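Local coordinates for protein CRISPR system Cmr subunit Cmr6 (Pyrococcus furiosus, PDB 4W8V) that binds RNA and, with Cmr1, caps the elongated type III-B Cmr ribonucleoprotein of CRISPR defence against mobile genetic elements, at residues F88-V102 with V122-Q136. Residues are numbered along the deposited sequence; the frame is centred on the assembly and turned at random.
Sequences FMKGDPKEILSNAKV and VPEIIDELIRIFGTQ
In the helical region of this C-terminal, RAMP-superfamily portion of Cmr6, the end of helix 77-90, the short helix 93-96 and the turn after it lie along helix 122-133, with Phe88, Pro93, Lys94 and Leu97 meeting Ile126, Asp127, Leu129 and Ile130. Phe88 meets Ile126 with its ring edge: CZ lies 3.8 Å from Ile126 CD1, near the ring plane, while Phe88 CE1 approaches Leu129 CB obliquely at 3.9 Å. One ring face is covered from within its own segment by Pro93 CB, over the ring centre, and the ring also meets that of Tyr64 on helix 52-68, the planes about 25° apart. Leu97 CD1 reaches the same Ile126 methyl at 3.9 Å, the two side chains crossing at about a right angle. Farther along, Pro93 CG rests 3.6 Å from Ile130 CG1 and also touches the methyl of Thr135. Ala100 CB packs 3.6 Å from CG1 of Val122, the first residue of helix 122-133.

At the more open side, Lys94, partly exposed, inserts as a knob among Pro123, Ile126, Asp127 and Ile130. Its CG is anti to the backbone N (chi1 -153°), and bends at chi2 and chi4 place NZ in a salt bridge with Asp127 OD1 at 2.9 Å, on the syn lone pair, with a weak bond from NZ to OD2. Beyond the end of helix 122-133, where Gly134 leaves helical geometry, one water donates to Phe88 O (2.6 Å) and Gly91 O and accepts from Gln136 N (3.0 Å), linking the two backbones. The chemistry thus implies attachment chiefly through buried apolar contacts, with one partly exposed ion pair and one water bridge adding polar links at the margins.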
ATOM      1  N   PHE A  88      -4.004  -9.839  11.851  1.00 68.53           N
ATOM      2  CA  PHE A  88      -4.502  -8.485  11.739  1.00 66.92           C
ATOM      3  C   PHE A  88      -5.784  -8.406  10.905  1.00 67.54           C
ATOM      4  O   PHE A  88      -6.692  -7.649  11.238  1.00 69.28           O
ATOM      5  CB  PHE A  88      -3.434  -7.582  11.146  1.00 66.50           C
ATOM      6  CG  PHE A  88      -2.553  -6.931  12.174  1.00 73.22           C
ATOM      7  CD1 PHE A  88      -2.930  -5.731  12.766  1.00 70.73           C
ATOM      8  CD2 PHE A  88      -1.343  -7.497  12.535  1.00 68.97           C
ATOM      9  CE1 PHE A  88      -2.129  -5.113  13.710  1.00 67.91           C
ATOM     10  CE2 PHE A  88      -0.533  -6.876  13.475  1.00 75.65           C
ATOM     11  CZ  PHE A  88      -0.933  -5.683  14.065  1.00 72.41           C
ATOM     12  N   MET A  89      -5.868  -9.196   9.840  1.00 64.39           N
ATOM     13  CA  MET A  89      -6.966  -9.048   8.894  1.00 68.20           C
ATOM     14  C   MET A  89      -8.211  -9.891   9.220  1.00 73.26           C
ATOM     15  O   MET A  89      -9.332  -9.495   8.875  1.00 72.04           O
ATOM     16  CB  MET A  89      -6.480  -9.369   7.476  1.00 65.91           C
ATOM     17  CG  MET A  89      -5.356  -8.446   6.986  1.00 63.56           C
ATOM     18  SD  MET A  89      -4.929  -8.626   5.231  1.00 61.54           S
ATOM     19  CE  MET A  89      -6.377  -7.874   4.485  1.00 51.97           C
ATOM     20  N   LYS A  90      -8.024 -11.031   9.879  1.00 68.67           N
ATOM     21  CA  LYS A  90      -9.124 -11.968  10.104  1.00 72.71           C
ATOM     22  C   LYS A  90      -9.430 -12.201  11.582  1.00 77.94           C
ATOM     23  O   LYS A  90     -10.584 -12.400  11.960  1.00 92.17           O
ATOM     24  CB  LYS A  90      -8.818 -13.312   9.429  1.00 76.33           C
ATOM     25  CG  LYS A  90      -8.916 -13.276   7.915  1.00 73.12           C
ATOM     26  CD  LYS A  90      -8.098 -14.386   7.275  1.00 77.18           C
ATOM     27  CE  LYS A  90      -8.585 -15.768   7.675  1.00 76.78           C
ATOM     28  NZ  LYS A  90      -7.760 -16.843   7.049  1.00 83.21           N
ATOM     29  N   GLY A  91      -8.399 -12.174  12.417  1.00 76.83           N
ATOM     30  CA  GLY A  91      -8.569 -12.480  13.824  1.00 71.71           C
ATOM     31  C   GLY A  91      -8.285 -11.320  14.750  1.00 72.15           C
ATOM     32  O   GLY A  91      -8.524 -10.159  14.407  1.00 77.39           O
ATOM     33  N   ASP A  92      -7.783 -11.650  15.936  1.00 71.47           N
ATOM     34  CA  ASP A  92      -7.398 -10.669  16.940  1.00 82.20           C
ATOM     35  C   ASP A  92      -5.884 -10.549  16.958  1.00 83.42           C
ATOM     36  O   ASP A  92      -5.200 -11.448  17.438  1.00 87.35           O
ATOM     37  CB  ASP A  92      -7.921 -11.084  18.322  1.00 93.66           C
ATOM     38  CG  ASP A  92      -7.658 -10.038  19.398  1.00100.26           C
ATOM     39  OD1 ASP A  92      -7.011  -9.007  19.115  1.00105.17           O
ATOM     40  OD2 ASP A  92      -8.103 -10.260  20.544  1.00103.97           O
ATOM     41  N   PRO A  93      -5.350  -9.437  16.432  1.00 86.92           N
ATOM     42  CA  PRO A  93      -3.893  -9.275  16.395  1.00 87.28           C
ATOM     43  C   PRO A  93      -3.292  -9.217  17.797  1.00 90.44           C
ATOM     44  O   PRO A  93      -2.248  -9.823  18.039  1.00 96.16           O
ATOM     45  CB  PRO A  93      -3.704  -7.946  15.657  1.00 81.69           C
ATOM     46  CG  PRO A  93      -4.980  -7.213  15.877  1.00 85.44           C
ATOM     47  CD  PRO A  93      -6.052  -8.260  15.896  1.00 80.94           C
ATOM     48  N   LYS A  94      -3.962  -8.512  18.704  1.00 92.86           N
ATOM     49  CA  LYS A  94      -3.490  -8.350  20.079  1.00 99.98           C
ATOM     50  C   LYS A  94      -3.207  -9.698  20.737  1.00100.63           C
ATOM     51  O   LYS A  94      -2.149  -9.903  21.325  1.00104.42           O
ATOM     52  CB  LYS A  94      -4.517  -7.567  20.897  1.00102.25           C
ATOM     53  CG  LYS A  94      -3.928  -6.803  22.062  1.00105.17           C
ATOM     54  CD  LYS A  94      -2.921  -5.775  21.581  1.00111.72           C
ATOM     55  CE  LYS A  94      -2.249  -5.080  22.749  1.00116.64           C
ATOM     56  NZ  LYS A  94      -3.235  -4.378  23.613  1.00121.95           N
ATOM     57  N   GLU A  95      -4.156 -10.617  20.614  1.00105.73           N
ATOM     58  CA  GLU A  95      -4.050 -11.946  21.200  1.00107.42           C
ATOM     59  C   GLU A  95      -2.920 -12.760  20.582  1.00109.01           C
ATOM     60  O   GLU A  95      -2.083 -13.313  21.295  1.00120.52           O
ATOM     61  CB  GLU A  95      -5.381 -12.691  21.043  1.00118.94           C
ATOM     62  N   ILE A  96      -2.893 -12.823  19.255  1.00 96.49           N
ATOM     63  CA  ILE A  96      -1.955 -13.689  18.546  1.00 95.64           C
ATOM     64  C   ILE A  96      -0.512 -13.189  18.611  1.00 90.91           C
ATOM     65  O   ILE A  96       0.426 -13.989  18.656  1.00 92.86           O
ATOM     66  CB  ILE A  96      -2.368 -13.856  17.063  1.00102.69           C
ATOM     67  CG1 ILE A  96      -3.849 -14.236  16.969  1.00107.63           C
ATOM     68  CG2 ILE A  96      -1.505 -14.906  16.373  1.00103.13           C
ATOM     69  CD1 ILE A  96      -4.293 -14.703  15.602  1.00106.45           C
ATOM     70  N   LEU A  97      -0.324 -11.875  18.628  1.00 91.14           N
ATOM     71  CA  LEU A  97       1.030 -11.324  18.648  1.00 95.54           C
ATOM     72  C   LEU A  97       1.449 -10.845  20.036  1.00100.70           C
ATOM     73  O   LEU A  97       2.301  -9.962  20.165  1.00 92.92           O
ATOM     74  CB  LEU A  97       1.149 -10.172  17.657  1.00 90.59           C
ATOM     75  CG  LEU A  97       0.651 -10.459  16.246  1.00 88.87           C
ATOM     76  CD1 LEU A  97       0.985  -9.285  15.362  1.00 88.06           C
ATOM     77  CD2 LEU A  97       1.258 -11.743  15.697  1.00 87.56           C
ATOM     78  N   SER A  98       0.847 -11.435  21.064  1.00107.63           N
ATOM     79  CA  SER A  98       1.103 -11.044  22.446  1.00112.74           C
ATOM     80  C   SER A  98       2.586 -11.115  22.790  1.00112.73           C
ATOM     81  O   SER A  98       3.134 -10.201  23.409  1.00111.89           O
ATOM     82  CB  SER A  98       0.300 -11.932  23.402  1.00111.33           C
ATOM     83  OG  SER A  98       0.570 -13.307  23.172  1.00108.69           O
ATOM     84  N   ASN A  99       3.232 -12.194  22.358  1.00114.62           N
ATOM     85  CA  ASN A  99       4.612 -12.476  22.733  1.00112.51           C
ATOM     86  C   ASN A  99       5.633 -11.929  21.736  1.00101.99           C
ATOM     87  O   ASN A  99       6.764 -12.404  21.659  1.00 97.90           O
ATOM     88  CB  ASN A  99       4.800 -13.985  22.897  1.00115.98           C
ATOM     89  CG  ASN A  99       3.691 -14.622  23.715  1.00120.74           C
ATOM     90  OD1 ASN A  99       3.090 -13.978  24.579  1.00123.28           O
ATOM     91  ND2 ASN A  99       3.411 -15.891  23.441  1.00118.01           N
ATOM     92  N   ALA A 100       5.233 -10.918  20.975  1.00 96.15           N
ATOM     93  CA  ALA A 100       6.133 -10.311  20.012  1.00 93.33           C
ATOM     94  C   ALA A 100       7.194  -9.480  20.719  1.00100.99           C
ATOM     95  O   ALA A 100       6.888  -8.687  21.609  1.00105.27           O
ATOM     96  CB  ALA A 100       5.357  -9.462  19.025  1.00 82.99           C
ATOM     97  N   LYS A 101       8.447  -9.679  20.322  1.00100.99           N
ATOM     98  CA  LYS A 101       9.562  -8.927  20.877  1.00 94.52           C
ATOM     99  C   LYS A 101      10.357  -8.319  19.737  1.00 89.99           C
ATOM    100  O   LYS A 101      10.431  -8.898  18.656  1.00 84.34           O
ATOM    101  CB  LYS A 101      10.456  -9.822  21.738  0.50 98.22           C
ATOM    102  CG  LYS A 101       9.721 -10.576  22.840  0.50109.67           C
ATOM    103  CD  LYS A 101      10.657 -11.506  23.605  0.50116.14           C
ATOM    104  CE  LYS A 101       9.911 -12.282  24.682  0.50120.28           C
ATOM    105  NZ  LYS A 101      10.823 -13.094  25.533  0.50123.11           N
ATOM    106  N   VAL A 102      10.936  -7.147  19.975  1.00 88.69           N
ATOM    107  CA  VAL A 102      11.811  -6.521  18.994  1.00 82.41           C
ATOM    108  C   VAL A 102      12.972  -7.456  18.698  1.00 81.72           C
ATOM    109  O   VAL A 102      13.611  -7.965  19.616  1.00 85.41           O
ATOM    110  CB  VAL A 102      12.341  -5.150  19.483  1.00 85.58           C
ATOM    111  CG1 VAL A 102      13.310  -4.563  18.476  1.00 81.05           C
ATOM    112  CG2 VAL A 102      11.185  -4.190  19.720  1.00 78.85           C
ATOM    113  N   VAL A 122       6.181  -2.905  22.142  1.00109.64           N
ATOM    114  CA  VAL A 122       5.505  -3.744  21.162  1.00105.28           C
ATOM    115  C   VAL A 122       3.983  -3.797  21.351  1.00101.83           C
ATOM    116  O   VAL A 122       3.259  -3.432  20.431  1.00 99.17           O
ATOM    117  CB  VAL A 122       6.081  -5.179  21.161  1.00106.93           C
ATOM    118  CG1 VAL A 122       5.160  -6.116  20.407  1.00109.18           C
ATOM    119  CG2 VAL A 122       7.479  -5.191  20.562  1.00106.49           C
ATOM    120  N   PRO A 123       3.483  -4.221  22.535  1.00105.99           N
ATOM    121  CA  PRO A 123       2.021  -4.352  22.605  1.00107.79           C
ATOM    122  C   PRO A 123       1.295  -3.019  22.424  1.00109.40           C
ATOM    123  O   PRO A 123       0.095  -3.008  22.151  1.00115.03           O
ATOM    124  CB  PRO A 123       1.783  -4.920  24.012  1.00100.66           C
ATOM    125  CG  PRO A 123       3.085  -5.516  24.411  1.00104.71           C
ATOM    126  CD  PRO A 123       4.109  -4.605  23.812  1.00106.60           C
ATOM    127  N   GLU A 124       2.023  -1.914  22.553  1.00100.75           N
ATOM    128  CA  GLU A 124       1.449  -0.597  22.318  1.00102.09           C
ATOM    129  C   GLU A 124       1.305  -0.304  20.826  1.00 94.47           C
ATOM    130  O   GLU A 124       0.276   0.206  20.392  1.00 88.98           O
ATOM    131  CB  GLU A 124       2.297   0.488  22.985  1.00111.34           C
ATOM    132  CG  GLU A 124       1.780   1.900  22.768  1.00122.80           C
ATOM    133  CD  GLU A 124       2.572   2.943  23.538  1.00137.15           C
ATOM    134  OE1 GLU A 124       3.526   2.565  24.250  1.00138.03           O
ATOM    135  OE2 GLU A 124       2.235   4.141  23.431  1.00143.39           O
ATOM    136  N   ILE A 125       2.335  -0.633  20.048  1.00 89.79           N
ATOM    137  CA  ILE A 125       2.349  -0.351  18.610  1.00 89.81           C
ATOM    138  C   ILE A 125       1.258  -1.140  17.886  1.00 80.70           C
ATOM    139  O   ILE A 125       0.634  -0.649  16.941  1.00 79.78           O
ATOM    140  CB  ILE A 125       3.720  -0.683  17.974  1.00 94.45           C
ATOM    141  CG1 ILE A 125       4.838   0.116  18.639  1.00 89.43           C
ATOM    142  CG2 ILE A 125       3.716  -0.386  16.479  1.00 95.57           C
ATOM    143  CD1 ILE A 125       6.190  -0.116  18.009  1.00 78.67           C
ATOM    144  N   ILE A 126       1.043  -2.367  18.336  1.00 69.39           N
ATOM    145  CA  ILE A 126      -0.054  -3.187  17.847  1.00 78.65           C
ATOM    146  C   ILE A 126      -1.372  -2.427  17.976  1.00 91.35           C
ATOM    147  O   ILE A 126      -2.230  -2.499  17.099  1.00 94.67           O
ATOM    148  CB  ILE A 126      -0.142  -4.516  18.616  1.00 77.11           C
ATOM    149  CG1 ILE A 126       1.151  -5.313  18.451  1.00 77.63           C
ATOM    150  CG2 ILE A 126      -1.325  -5.341  18.133  1.00 78.94           C
ATOM    151  CD1 ILE A 126       1.356  -5.824  17.055  1.00 83.75           C
ATOM    152  N   ASP A 127      -1.513  -1.671  19.061  1.00 94.02           N
ATOM    153  CA  ASP A 127      -2.735  -0.915  19.311  1.00 91.13           C
ATOM    154  C   ASP A 127      -2.886   0.245  18.339  1.00 80.03           C
ATOM    155  O   ASP A 127      -3.974   0.504  17.842  1.00 88.85           O
ATOM    156  CB  ASP A 127      -2.763  -0.399  20.746  1.00 96.26           C
ATOM    157  CG  ASP A 127      -2.975  -1.504  21.751  1.00100.86           C
ATOM    158  OD1 ASP A 127      -3.671  -2.482  21.408  1.00104.66           O
ATOM    159  OD2 ASP A 127      -2.450  -1.395  22.878  1.00103.83           O
ATOM    160  N   GLU A 128      -1.792   0.941  18.072  1.00 74.86           N
ATOM    161  CA  GLU A 128      -1.831   2.056  17.139  1.00 82.06           C
ATOM    162  C   GLU A 128      -2.139   1.553  15.736  1.00 81.10           C
ATOM    163  O   GLU A 128      -2.816   2.232  14.963  1.00 77.98           O
ATOM    164  CB  GLU A 128      -0.515   2.834  17.167  1.00 84.83           C
ATOM    165  CG  GLU A 128      -0.290   3.612  18.461  1.00 94.21           C
ATOM    166  CD  GLU A 128       0.643   4.792  18.287  1.00103.69           C
ATOM    167  OE1 GLU A 128       1.847   4.566  18.065  1.00109.01           O
ATOM    168  OE2 GLU A 128       0.172   5.950  18.365  1.00110.10           O
ATOM    169  N   LEU A 129      -1.655   0.351  15.425  1.00 73.75           N
ATOM    170  CA  LEU A 129      -1.879  -0.258  14.118  1.00 73.52           C
ATOM    171  C   LEU A 129      -3.299  -0.791  14.015  1.00 74.90           C
ATOM    172  O   LEU A 129      -3.913  -0.724  12.952  1.00 75.41           O
ATOM    173  CB  LEU A 129      -0.880  -1.390  13.854  1.00 61.01           C
ATOM    174  CG  LEU A 129       0.584  -0.996  13.679  1.00 62.64           C
ATOM    175  CD1 LEU A 129       1.484  -2.213  13.722  1.00 69.28           C
ATOM    176  CD2 LEU A 129       0.777  -0.247  12.377  1.00 66.87           C
ATOM    177  N   ILE A 130      -3.807  -1.333  15.118  1.00 68.84           N
ATOM    178  CA  ILE A 130      -5.216  -1.673  15.207  1.00 71.24           C
ATOM    179  C   ILE A 130      -6.059  -0.426  14.916  1.00 76.05           C
ATOM    180  O   ILE A 130      -7.024  -0.485  14.163  1.00 82.20           O
ATOM    181  CB  ILE A 130      -5.574  -2.261  16.589  1.00 73.74           C
ATOM    182  CG1 ILE A 130      -5.036  -3.692  16.708  1.00 77.42           C
ATOM    183  CG2 ILE A 130      -7.081  -2.274  16.797  1.00 69.17           C
ATOM    184  CD1 ILE A 130      -5.180  -4.295  18.092  1.00 68.56           C
ATOM    185  N   ARG A 131      -5.674   0.711  15.477  1.00 69.19           N
ATOM    186  CA  ARG A 131      -6.429   1.936  15.254  1.00 74.27           C
ATOM    187  C   ARG A 131      -6.289   2.476  13.827  1.00 81.02           C
ATOM    188  O   ARG A 131      -7.254   2.975  13.256  1.00 87.69           O
ATOM    189  CB  ARG A 131      -6.002   3.003  16.262  1.00 67.32           C
ATOM    190  CG  ARG A 131      -6.321   2.632  17.700  1.00 74.33           C
ATOM    191  CD  ARG A 131      -5.735   3.644  18.648  1.00 80.71           C
ATOM    192  NE  ARG A 131      -6.104   4.987  18.229  1.00 86.41           N
ATOM    193  CZ  ARG A 131      -5.361   6.065  18.432  1.00 86.48           C
ATOM    194  NH1 ARG A 131      -4.196   5.965  19.060  1.00 81.90           N
ATOM    195  NH2 ARG A 131      -5.789   7.244  17.998  1.00 90.34           N
ATOM    196  N   ILE A 132      -5.093   2.375  13.255  1.00 74.23           N
ATOM    197  CA  ILE A 132      -4.845   2.899  11.916  1.00 62.45           C
ATOM    198  C   ILE A 132      -5.648   2.160  10.848  1.00 62.71           C
ATOM    199  O   ILE A 132      -6.338   2.789  10.038  1.00 61.73           O
ATOM    200  CB  ILE A 132      -3.344   2.841  11.570  1.00 65.31           C
ATOM    201  CG1 ILE A 132      -2.577   3.884  12.387  1.00 64.67           C
ATOM    202  CG2 ILE A 132      -3.109   3.083  10.082  1.00 60.33           C
ATOM    203  CD1 ILE A 132      -1.074   3.846  12.181  1.00 62.20           C
ATOM    204  N   PHE A 133      -5.577   0.829  10.874  1.00 57.57           N
ATOM    205  CA  PHE A 133      -6.135  -0.008   9.816  1.00 66.30           C
ATOM    206  C   PHE A 133      -7.498  -0.607  10.175  1.00 67.84           C
ATOM    207  O   PHE A 133      -8.307  -0.915   9.296  1.00 70.14           O
ATOM    208  CB  PHE A 133      -5.158  -1.139   9.471  1.00 64.86           C
ATOM    209  CG  PHE A 133      -3.840  -0.657   8.942  1.00 69.07           C
ATOM    210  CD1 PHE A 133      -3.738  -0.161   7.650  1.00 72.98           C
ATOM    211  CD2 PHE A 133      -2.699  -0.697   9.731  1.00 68.54           C
ATOM    212  CE1 PHE A 133      -2.526   0.288   7.154  1.00 69.75           C
ATOM    213  CE2 PHE A 133      -1.484  -0.247   9.232  1.00 63.77           C
ATOM    214  CZ  PHE A 133      -1.406   0.248   7.946  1.00 70.06           C
ATOM    215  N   GLY A 134      -7.743  -0.768  11.470  1.00 69.91           N
ATOM    216  CA  GLY A 134      -8.952  -1.412  11.943  1.00 63.79           C
ATOM    217  C   GLY A 134      -8.761  -2.910  11.973  1.00 66.45           C
ATOM    218  O   GLY A 134      -7.737  -3.419  11.537  1.00 74.33           O
ATOM    219  N   THR A 135      -9.744  -3.615  12.517  1.00 77.43           N
ATOM    220  CA  THR A 135      -9.763  -5.069  12.526  1.00 67.31           C
ATOM    221  C   THR A 135     -11.167  -5.563  12.215  1.00 69.14           C
ATOM    222  O   THR A 135     -12.026  -4.802  11.783  1.00 72.37           O
ATOM    223  CB  THR A 135      -9.326  -5.653  13.881  1.00 71.46           C
ATOM    224  OG1 THR A 135     -10.239  -5.236  14.900  1.00 71.35           O
ATOM    225  CG2 THR A 135      -7.925  -5.193  14.248  1.00 71.94           C
ATOM    226  N   GLN A 136     -11.401  -6.849  12.442  1.00 76.76           N
ATOM    227  CA  GLN A 136     -12.720  -7.415  12.218  1.00 80.20           C
ATOM    228  C   GLN A 136     -13.741  -6.843  13.195  1.00 89.48           C
ATOM    229  O   GLN A 136     -14.922  -6.740  12.870  1.00 93.67           O
ATOM    230  CB  GLN A 136     -12.684  -8.943  12.327  1.00 76.98           C
ATOM    231  CG  GLN A 136     -12.379  -9.661  11.016  1.00 79.20           C
ATOM    232  CD  GLN A 136     -13.331  -9.275   9.891  1.00 92.53           C
ATOM    233  OE1 GLN A 136     -14.479  -8.881  10.126  1.00111.51           O
ATOM    234  NE2 GLN A 136     -12.853  -9.384   8.658  1.00 96.73           N
TER
HETATM  235  O   HOH W   1      -8.937  -8.628  12.213  1.00 67.87           O